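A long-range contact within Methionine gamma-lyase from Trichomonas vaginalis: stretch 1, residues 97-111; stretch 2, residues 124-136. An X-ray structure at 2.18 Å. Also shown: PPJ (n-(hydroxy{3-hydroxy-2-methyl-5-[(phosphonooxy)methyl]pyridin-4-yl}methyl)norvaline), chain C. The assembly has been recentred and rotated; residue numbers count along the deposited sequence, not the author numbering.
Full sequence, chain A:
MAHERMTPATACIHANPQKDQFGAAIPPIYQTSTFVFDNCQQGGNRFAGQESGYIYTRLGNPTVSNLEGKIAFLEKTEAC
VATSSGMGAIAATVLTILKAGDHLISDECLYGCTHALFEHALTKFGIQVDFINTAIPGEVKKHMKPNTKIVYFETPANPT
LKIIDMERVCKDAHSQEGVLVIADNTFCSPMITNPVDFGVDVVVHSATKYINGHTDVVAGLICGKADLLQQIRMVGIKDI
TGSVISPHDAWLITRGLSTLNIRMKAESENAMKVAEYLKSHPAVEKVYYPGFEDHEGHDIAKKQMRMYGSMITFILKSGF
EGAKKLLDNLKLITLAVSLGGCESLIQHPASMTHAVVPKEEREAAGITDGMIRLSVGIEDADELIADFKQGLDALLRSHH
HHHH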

# COMPACT_ATOMS: atom_id res chain seq x y z
N ILE A 97 12.47 -13.51 28.15
CA ILE A 97 13.03 -13.43 29.50
C ILE A 97 12.77 -14.71 30.29
O ILE A 97 13.71 -15.29 30.85
CB ILE A 97 12.50 -12.20 30.25
CG1 ILE A 97 12.93 -10.91 29.54
CG2 ILE A 97 12.99 -12.15 31.69
CD1 ILE A 97 12.06 -9.72 29.91
N LEU A 98 11.51 -15.04 30.49
CA LEU A 98 11.13 -16.16 31.33
C LEU A 98 11.29 -17.56 30.76
O LEU A 98 11.23 -17.88 29.57
CB LEU A 98 9.65 -16.00 31.69
CG LEU A 98 9.30 -14.60 32.23
CD1 LEU A 98 7.80 -14.38 32.15
CD2 LEU A 98 9.83 -14.47 33.65
N LYS A 99 11.33 -18.50 31.70
CA LYS A 99 11.40 -19.93 31.45
C LYS A 99 10.61 -20.64 32.54
O LYS A 99 10.34 -20.03 33.57
CB LYS A 99 12.86 -20.39 31.45
CG LYS A 99 13.55 -20.19 32.79
CD LYS A 99 14.91 -20.89 32.79
CE LYS A 99 15.91 -20.27 33.74
NZ LYS A 99 15.41 -19.95 35.11
N ALA A 100 10.10 -21.83 32.28
CA ALA A 100 9.38 -22.63 33.24
C ALA A 100 10.09 -22.58 34.59
O ALA A 100 11.31 -22.67 34.69
CB ALA A 100 9.15 -24.09 32.81
N GLY A 101 9.30 -22.23 35.62
CA GLY A 101 9.90 -22.09 36.94
C GLY A 101 10.14 -20.66 37.37
O GLY A 101 10.32 -20.45 38.58
N ASP A 102 10.21 -19.71 36.42
CA ASP A 102 10.42 -18.32 36.82
C ASP A 102 9.15 -17.75 37.45
O ASP A 102 8.09 -18.35 37.45
CB ASP A 102 10.79 -17.46 35.60
CG ASP A 102 12.20 -17.71 35.12
OD1 ASP A 102 12.91 -18.39 35.89
OD2 ASP A 102 12.57 -17.22 34.02
N HIS A 103 9.27 -16.55 38.03
CA HIS A 103 8.14 -15.88 38.68
C HIS A 103 7.98 -14.46 38.09
O HIS A 103 8.95 -13.77 37.83
CB HIS A 103 8.35 -15.76 40.19
CG HIS A 103 7.32 -15.04 40.98
ND1 HIS A 103 7.68 -13.97 41.83
CD2 HIS A 103 6.00 -15.21 41.14
CE1 HIS A 103 6.61 -13.51 42.43
NE2 HIS A 103 5.58 -14.26 42.04
N LEU A 104 6.73 -14.11 37.91
CA LEU A 104 6.34 -12.84 37.41
C LEU A 104 5.37 -12.11 38.34
O LEU A 104 4.31 -12.65 38.60
CB LEU A 104 5.64 -12.97 36.04
CG LEU A 104 5.25 -11.60 35.44
CD1 LEU A 104 5.65 -11.54 33.97
CD2 LEU A 104 3.75 -11.39 35.58
N ILE A 105 5.69 -10.86 38.64
CA ILE A 105 4.75 -10.03 39.38
C ILE A 105 4.14 -8.99 38.42
O ILE A 105 4.82 -8.24 37.72
CB ILE A 105 5.43 -9.28 40.54
CG1 ILE A 105 5.99 -10.28 41.55
CG2 ILE A 105 4.47 -8.30 41.23
CD1 ILE A 105 6.97 -9.67 42.55
N SER A 106 2.81 -8.93 38.43
CA SER A 106 2.10 -7.96 37.63
C SER A 106 1.04 -7.18 38.39
O SER A 106 0.39 -7.67 39.31
CB SER A 106 1.33 -8.71 36.52
OG SER A 106 0.54 -7.79 35.78
N ASP A 107 0.82 -5.96 37.90
CA ASP A 107 -0.25 -5.17 38.50
C ASP A 107 -1.48 -5.96 38.04
O ASP A 107 -1.43 -6.52 36.93
CB ASP A 107 -0.36 -3.74 38.05
CG ASP A 107 -1.33 -2.93 38.91
OD1 ASP A 107 -2.54 -2.99 38.62
OD2 ASP A 107 -0.85 -2.25 39.85
N GLU A 108 -2.48 -6.02 38.89
CA GLU A 108 -3.72 -6.68 38.52
C GLU A 108 -4.56 -5.86 37.58
O GLU A 108 -5.50 -6.44 37.02
CB GLU A 108 -4.56 -6.93 39.80
CG GLU A 108 -4.97 -5.65 40.51
CD GLU A 108 -5.79 -5.86 41.79
OE1 GLU A 108 -6.71 -6.70 41.89
OE2 GLU A 108 -5.60 -5.04 42.70
N CYS A 109 -4.36 -4.53 37.48
CA CYS A 109 -5.22 -3.83 36.52
C CYS A 109 -4.47 -3.66 35.20
O CYS A 109 -3.71 -2.67 35.06
CB CYS A 109 -5.70 -2.47 37.02
SG CYS A 109 -6.97 -1.73 35.94
N LEU A 110 -4.71 -4.53 34.26
CA LEU A 110 -4.08 -4.52 32.96
C LEU A 110 -5.17 -4.59 31.87
O LEU A 110 -6.34 -4.97 32.06
CB LEU A 110 -3.26 -5.79 32.74
CG LEU A 110 -2.23 -6.25 33.76
CD1 LEU A 110 -1.59 -7.56 33.37
CD2 LEU A 110 -1.16 -5.14 33.91
N TYR A 111 -4.64 -4.29 30.69
CA TYR A 111 -5.46 -4.59 29.50
C TYR A 111 -5.96 -6.02 29.59
O TYR A 111 -5.18 -6.93 29.86
CB TYR A 111 -4.59 -4.38 28.26
CG TYR A 111 -5.30 -4.75 26.99
CD1 TYR A 111 -6.60 -4.30 26.73
CD2 TYR A 111 -4.68 -5.55 26.05
CE1 TYR A 111 -7.24 -4.62 25.57
CE2 TYR A 111 -5.30 -5.88 24.86
CZ TYR A 111 -6.57 -5.42 24.63
OH TYR A 111 -7.17 -5.75 23.42
N1 PPJ C . -1.30 -2.79 25.72
C2 PPJ C . -2.29 -1.91 25.98
C6 PPJ C . -1.48 -3.80 24.84
C2A PPJ C . -2.40 -1.11 27.13
C3 PPJ C . -3.42 -2.00 25.14
O3 PPJ C . -4.43 -1.24 25.49
C4 PPJ C . -3.52 -2.91 24.08
C4A PPJ C . -4.72 -2.92 23.31
C5 PPJ C . -2.55 -3.91 23.94
N PPJ C . -5.91 -2.50 23.77
C5A PPJ C . -2.45 -4.78 22.81
OP4 PPJ C . -2.03 -4.11 21.79
P PPJ C . -2.53 -4.71 20.40
OP1 PPJ C . -1.82 -3.81 19.30
OP2 PPJ C . -4.08 -4.61 20.34
OP3 PPJ C . -2.09 -6.23 20.22
CA PPJ C . -7.05 -2.42 23.02
CB PPJ C . -7.47 -3.50 22.12
C PPJ C . -8.16 -1.88 23.74
CG PPJ C . -7.93 -4.82 22.62
CD PPJ C . -9.38 -4.87 22.56
O PPJ C . -7.99 -1.61 24.99
OXT PPJ C . -9.11 -1.23 23.13
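Stretch 2 124-136: KFGIQVDFINTAI

Stretch 2 lies beside stretch 1 as a neighbouring parallel β-strand. Strand 128-132 runs along strand 103-107 with 16° between their N-to-C directions (signed crossing angle -16°) and a closest axis approach of 4.5 Å; the two stretches together bury 915 Å².

The contact begins before the strands. Leu 98, the first residue to leave helical phi/psi, turns its CB toward stretch 2, and this atom lies 3.6 Å from CD1 of Ile 127. A type II turn follows from Lys 99 to Asp 102, closed by Asp 102 N to Lys 99 O at 2.9 Å. At its corner, Gly 101 N donates to Gly 126 O at a very short 2.5 Å. Both glycines have positive phi (103° and 83°). An ideal CB on Gly 126 would fall 2.9 Å from Ala 100 CB, a clash, so the close approach of the two backbones here depends on its absence.

From Asp 102 onward the hydrogen bonds follow the parallel pattern. Gln 128 N donates to Asp 102 O (2.7 Å, 175°). His 103 bridges Gln 128, and the side chains of His 103, Ile 105, Gln 128 and Asp 130 share one face. There His 103, with chi1 at t, reaches two residues along stretch 2, its NE2 donating to Asp 130 OD2 at 2.7 Å near the ring plane. Leu 104 N donates to Gln 128 O (2.6 Å), and Asp 130 N reaches Leu 104 O at 3.1 Å; on the other face, Leu 104 CD2 lies 4.1 Å from Val 129 CG1. Ile 105, paired with Asp 130, packs its CG2 3.5 Å from Ile 132 CD1. Ser 106 N returns to Asp 130 O at 3.0 Å with an angle of 178°, Ile 132 N donates to Ser 106 O at 2.8 Å, and Ser 106 CB lies 4.0 Å from Phe 131 CD1.

At the last bridge, Asp 107 with Ile 132, the side chains diverge, yet the Asp 107 carboxylate comes nearer: its OD2 accepts from both Thr 134 N and Thr 134 OG1, each at 2.8 Å, tying down the start of the turn from Asn 133 to Ile 136. Glu 108 N to Ile 132 O, at 2.8 Å, completes the ladder. Glu 108 CB meets Phe 131 CB at 3.8 Å, and Leu 110 CD1 approaches the ring edge at Phe 131 CE1, 4.3 Å away.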

# COMPACT_ATOMS: atom_id res chain seq x y z
N LYS A 124 0.57 -22.14 32.04
CA LYS A 124 0.61 -23.51 31.50
C LYS A 124 2.02 -23.89 31.04
O LYS A 124 2.30 -25.05 30.70
CB LYS A 124 -0.42 -23.66 30.40
CG LYS A 124 -0.25 -22.79 29.17
CD LYS A 124 -1.19 -23.39 28.10
CE LYS A 124 -0.63 -23.02 26.72
NZ LYS A 124 -1.49 -23.58 25.65
N PHE A 125 2.93 -22.95 31.01
CA PHE A 125 4.32 -23.09 30.63
C PHE A 125 5.23 -23.04 31.83
O PHE A 125 6.44 -22.83 31.76
CB PHE A 125 4.72 -21.99 29.61
CG PHE A 125 4.02 -22.23 28.28
CD1 PHE A 125 3.90 -23.46 27.70
CD2 PHE A 125 3.57 -21.10 27.58
CE1 PHE A 125 3.28 -23.63 26.47
CE2 PHE A 125 2.94 -21.26 26.36
CZ PHE A 125 2.77 -22.52 25.83
N GLY A 126 4.65 -23.20 33.03
CA GLY A 126 5.36 -23.40 34.27
C GLY A 126 5.84 -22.09 34.89
O GLY A 126 6.84 -22.10 35.62
N ILE A 127 5.23 -20.96 34.51
CA ILE A 127 5.72 -19.70 35.05
C ILE A 127 4.86 -19.33 36.24
O ILE A 127 3.65 -19.52 36.09
CB ILE A 127 5.77 -18.58 33.97
CG1 ILE A 127 6.94 -18.90 33.01
CG2 ILE A 127 6.02 -17.20 34.56
CD1 ILE A 127 6.81 -18.22 31.67
N GLN A 128 5.45 -18.79 37.32
CA GLN A 128 4.53 -18.37 38.40
C GLN A 128 4.17 -16.90 38.27
O GLN A 128 5.04 -16.07 37.98
CB GLN A 128 5.18 -18.63 39.76
CG GLN A 128 5.74 -20.02 39.94
CD GLN A 128 6.34 -20.13 41.34
OE1 GLN A 128 7.55 -20.08 41.51
NE2 GLN A 128 5.44 -20.30 42.29
N VAL A 129 2.91 -16.59 38.47
CA VAL A 129 2.37 -15.23 38.33
C VAL A 129 1.54 -14.79 39.53
O VAL A 129 0.56 -15.45 39.86
CB VAL A 129 1.39 -15.16 37.12
CG1 VAL A 129 0.73 -13.80 36.93
CG2 VAL A 129 2.06 -15.53 35.80
N ASP A 130 1.80 -13.61 40.10
CA ASP A 130 0.92 -13.01 41.09
C ASP A 130 0.46 -11.65 40.55
O ASP A 130 1.26 -10.86 40.07
CB ASP A 130 1.65 -12.73 42.42
CG ASP A 130 2.00 -14.05 43.10
OD1 ASP A 130 1.02 -14.76 43.35
OD2 ASP A 130 3.18 -14.42 43.28
N PHE A 131 -0.82 -11.36 40.73
CA PHE A 131 -1.41 -10.10 40.35
C PHE A 131 -1.59 -9.30 41.64
O PHE A 131 -2.24 -9.80 42.56
CB PHE A 131 -2.77 -10.33 39.70
CG PHE A 131 -2.72 -10.99 38.34
CD1 PHE A 131 -2.27 -10.28 37.23
CD2 PHE A 131 -3.17 -12.29 38.16
CE1 PHE A 131 -2.27 -10.86 35.97
CE2 PHE A 131 -3.19 -12.89 36.91
CZ PHE A 131 -2.72 -12.16 35.82
N ILE A 132 -0.90 -8.18 41.77
CA ILE A 132 -1.01 -7.36 42.98
C ILE A 132 -1.37 -5.92 42.64
O ILE A 132 -1.49 -5.61 41.46
CB ILE A 132 0.33 -7.33 43.72
CG1 ILE A 132 1.42 -6.71 42.84
CG2 ILE A 132 0.74 -8.73 44.17
CD1 ILE A 132 2.71 -6.40 43.59
N ASN A 133 -1.58 -5.07 43.64
CA ASN A 133 -1.82 -3.65 43.39
C ASN A 133 -0.44 -3.00 43.55
O ASN A 133 0.01 -2.71 44.68
CB ASN A 133 -2.85 -2.98 44.29
CG ASN A 133 -3.23 -1.57 43.85
OD1 ASN A 133 -2.49 -0.97 43.07
ND2 ASN A 133 -4.37 -1.02 44.29
N THR A 134 0.26 -2.76 42.42
CA THR A 134 1.61 -2.20 42.57
C THR A 134 1.52 -0.73 42.97
O THR A 134 2.53 -0.17 43.36
CB THR A 134 2.45 -2.30 41.29
OG1 THR A 134 1.76 -1.48 40.30
CG2 THR A 134 2.57 -3.74 40.81
N ALA A 135 0.37 -0.08 42.94
CA ALA A 135 0.19 1.30 43.36
C ALA A 135 0.26 1.42 44.89
O ALA A 135 0.53 2.51 45.40
CB ALA A 135 -1.12 1.89 42.86
N ILE A 136 0.12 0.33 45.62
CA ILE A 136 0.19 0.31 47.07
C ILE A 136 1.56 0.01 47.64
O ILE A 136 2.15 -1.06 47.49
CB ILE A 136 -0.82 -0.75 47.60
CG1 ILE A 136 -2.19 -0.31 47.10
CG2 ILE A 136 -0.74 -0.85 49.12
CD1 ILE A 136 -3.38 -1.12 47.46